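Local coordinates for protein exodeoxyribonuclease 10 (Escherichia coli, PDB 4FZZ) that degrades single-stranded and double-stranded DNA in the 3' to 5' direction as a magnesium-dependent DEDDh-family exonuclease of DNA repair, at residues P93-C98 and Q160-T165. Residues are numbered along the deposited sequence; the frame is centred on the assembly and turned at random.
Sequences PGEWIC and QMADIT
Strand 95-98 and helix segment 160-165 pass at 76°, their axes 6.9 Å apart at the closest point; the CA atoms of Ile97 and Ala162 come nearest, followed by those of Cys98 and Thr165. The polar link is made at the end of the strand, where the backbone N of Cys98 donates a nearly straight hydrogen bond (168°) to Thr165 OG1, 2.9 Å away. The threonine hydroxyl lies anti to its own carbonyl carbon (chi1 -58°), and from there it also donates back to Met161 O one turn earlier, approaching from above that carbonyl plane. Accepting from the strand N-H and donating to the helix carbonyl, which already accepts from Thr165 N, the hydroxyl links the two backbones. The same rotamer turns the methyl CG2 onto Cys98 CB, at 3.6 Å.

Ile97 supplies the apolar part. Its CG1 branch slants across the Met161 side chain, 3.7 Å from Met161 CB, and reaches the helix backbone 3.5 Å from Ala162 N, while CD1 also rests on the methionine CB. The methyl of Ala162 touches both Trp96 O and the aliphatic CG of Glu95, which is 4.0 Å from CB.

Strand 95-98 is an outermost strand of the mixed sheet of this RNase H-like DEDDh exonuclease fold, bonded through its backbone to strand 76-79, so the C-terminal helix packs against the sheet edge. Leu102 of helix 99-106 touches both Ile97 and Met161, Trp76 adjoins Ala162, and Cys98 serves as N-cap of helix 99-106, whose Lys101 reaches Thr165 O.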
loop_
_atom_site.group_PDB
_atom_site.type_symbol
_atom_site.label_atom_id
_atom_site.label_comp_id
_atom_site.label_asym_id
_atom_site.label_seq_id
_atom_site.Cartn_x
_atom_site.Cartn_y
_atom_site.Cartn_z
ATOM N N PRO C 93 -11.455 -7.336 27.716
ATOM C CA PRO C 93 -10.520 -7.493 28.825
ATOM C C PRO C 93 -9.462 -8.565 28.575
ATOM O O PRO C 93 -9.206 -9.390 29.453
ATOM C CB PRO C 93 -11.430 -7.942 29.963
ATOM C CG PRO C 93 -12.470 -8.766 29.278
ATOM C CD PRO C 93 -12.667 -8.154 27.904
ATOM N N GLY C 94 -8.844 -8.554 27.399
ATOM C CA GLY C 94 -7.874 -9.594 27.066
ATOM C C GLY C 94 -6.953 -9.251 25.911
ATOM O O GLY C 94 -6.724 -8.077 25.604
ATOM N N GLU C 95 -6.398 -10.284 25.291
ATOM C CA GLU C 95 -5.520 -10.103 24.148
ATOM C C GLU C 95 -6.202 -10.619 22.879
ATOM O O GLU C 95 -7.033 -11.530 22.935
ATOM C CB GLU C 95 -4.187 -10.820 24.385
ATOM C CG GLU C 95 -2.989 -10.196 23.665
ATOM C CD GLU C 95 -2.578 -8.848 24.242
ATOM O OE1 GLU C 95 -3.254 -7.838 23.942
ATOM O OE2 GLU C 95 -1.552 -8.793 24.951
ATOM N N TRP C 96 -5.889 -9.990 21.750
ATOM C CA TRP C 96 -6.626 -10.217 20.511
ATOM C C TRP C 96 -5.812 -11.026 19.506
ATOM O O TRP C 96 -4.602 -10.819 19.351
ATOM C CB TRP C 96 -7.058 -8.888 19.887
ATOM C CG TRP C 96 -8.311 -8.297 20.496
ATOM C CD1 TRP C 96 -8.381 -7.302 21.432
ATOM C CD2 TRP C 96 -9.669 -8.650 20.188
ATOM N NE1 TRP C 96 -9.692 -7.021 21.730
ATOM C CE2 TRP C 96 -10.504 -7.831 20.979
ATOM C CE3 TRP C 96 -10.260 -9.578 19.321
ATOM C CZ2 TRP C 96 -11.895 -7.907 20.924
ATOM C CZ3 TRP C 96 -11.643 -9.650 19.264
ATOM C CH2 TRP C 96 -12.444 -8.824 20.066
ATOM N N ILE C 97 -6.481 -11.967 18.847
ATOM C CA ILE C 97 -5.907 -12.674 17.708
ATOM C C ILE C 97 -6.796 -12.514 16.488
ATOM O O ILE C 97 -7.995 -12.801 16.542
ATOM C CB ILE C 97 -5.741 -14.171 18.005
ATOM C CG1 ILE C 97 -4.506 -14.405 18.879
ATOM C CG2 ILE C 97 -5.665 -14.969 16.707
ATOM C CD1 ILE C 97 -4.639 -15.579 19.817
ATOM N N CYS C 98 -6.210 -12.050 15.391
ATOM C CA CYS C 98 -6.962 -11.859 14.166
ATOM C C CYS C 98 -6.646 -12.943 13.156
ATOM O O CYS C 98 -5.537 -13.000 12.632
ATOM C CB CYS C 98 -6.674 -10.491 13.559
ATOM S SG CYS C 98 -7.463 -10.259 11.954
ATOM N N GLN C 160 2.211 -16.615 20.208
ATOM C CA GLN C 160 2.748 -16.403 18.867
ATOM C C GLN C 160 1.722 -15.729 17.960
ATOM O O GLN C 160 2.068 -14.856 17.165
ATOM C CB GLN C 160 3.169 -17.734 18.251
ATOM C CG GLN C 160 4.614 -18.118 18.487
ATOM C CD GLN C 160 4.978 -19.412 17.792
ATOM O OE1 GLN C 160 4.459 -20.476 18.130
ATOM N NE2 GLN C 160 5.840 -19.322 16.780
ATOM N N MET C 161 0.467 -16.162 18.066
ATOM C CA MET C 161 -0.610 -15.635 17.231
ATOM C C MET C 161 -0.897 -14.162 17.524
ATOM O O MET C 161 -0.918 -13.339 16.612
ATOM C CB MET C 161 -1.881 -16.477 17.387
ATOM C CG MET C 161 -1.713 -17.929 16.966
ATOM S SD MET C 161 -3.273 -18.815 16.719
ATOM C CE MET C 161 -3.577 -19.465 18.361
ATOM N N ALA C 162 -1.072 -13.826 18.797
ATOM C CA ALA C 162 -1.263 -12.433 19.200
ATOM C C ALA C 162 -0.133 -11.541 18.698
ATOM O O ALA C 162 -0.372 -10.532 18.033
ATOM C CB ALA C 162 -1.388 -12.329 20.709
ATOM N N ASP C 163 1.100 -11.926 19.016
ATOM C CA ASP C 163 2.280 -11.257 18.475
ATOM C C ASP C 163 2.147 -10.980 16.976
ATOM O O ASP C 163 2.268 -9.835 16.548
ATOM C CB ASP C 163 3.549 -12.066 18.773
ATOM C CG ASP C 163 3.860 -12.146 20.266
ATOM O OD1 ASP C 163 2.916 -12.117 21.085
ATOM O OD2 ASP C 163 5.054 -12.252 20.622
ATOM N N ILE C 164 1.845 -12.016 16.194
ATOM C CA ILE C 164 1.627 -11.862 14.751
ATOM C C ILE C 164 0.568 -10.802 14.473
ATOM O O ILE C 164 0.834 -9.814 13.789
ATOM C CB ILE C 164 1.186 -13.190 14.086
ATOM C CG1 ILE C 164 2.364 -14.153 13.957
ATOM C CG2 ILE C 164 0.584 -12.931 12.710
ATOM C CD1 ILE C 164 1.987 -15.478 13.341
ATOM N N THR C 165 -0.629 -11.016 15.011
ATOM C CA THR C 165 -1.732 -10.070 14.876
ATOM C C THR C 165 -1.271 -8.628 15.043
ATOM O O THR C 165 -1.621 -7.762 14.242
ATOM C CB THR C 165 -2.851 -10.368 15.892
ATOM O OG1 THR C 165 -3.333 -11.706 15.698
ATOM C CG2 THR C 165 -4.002 -9.386 15.727
#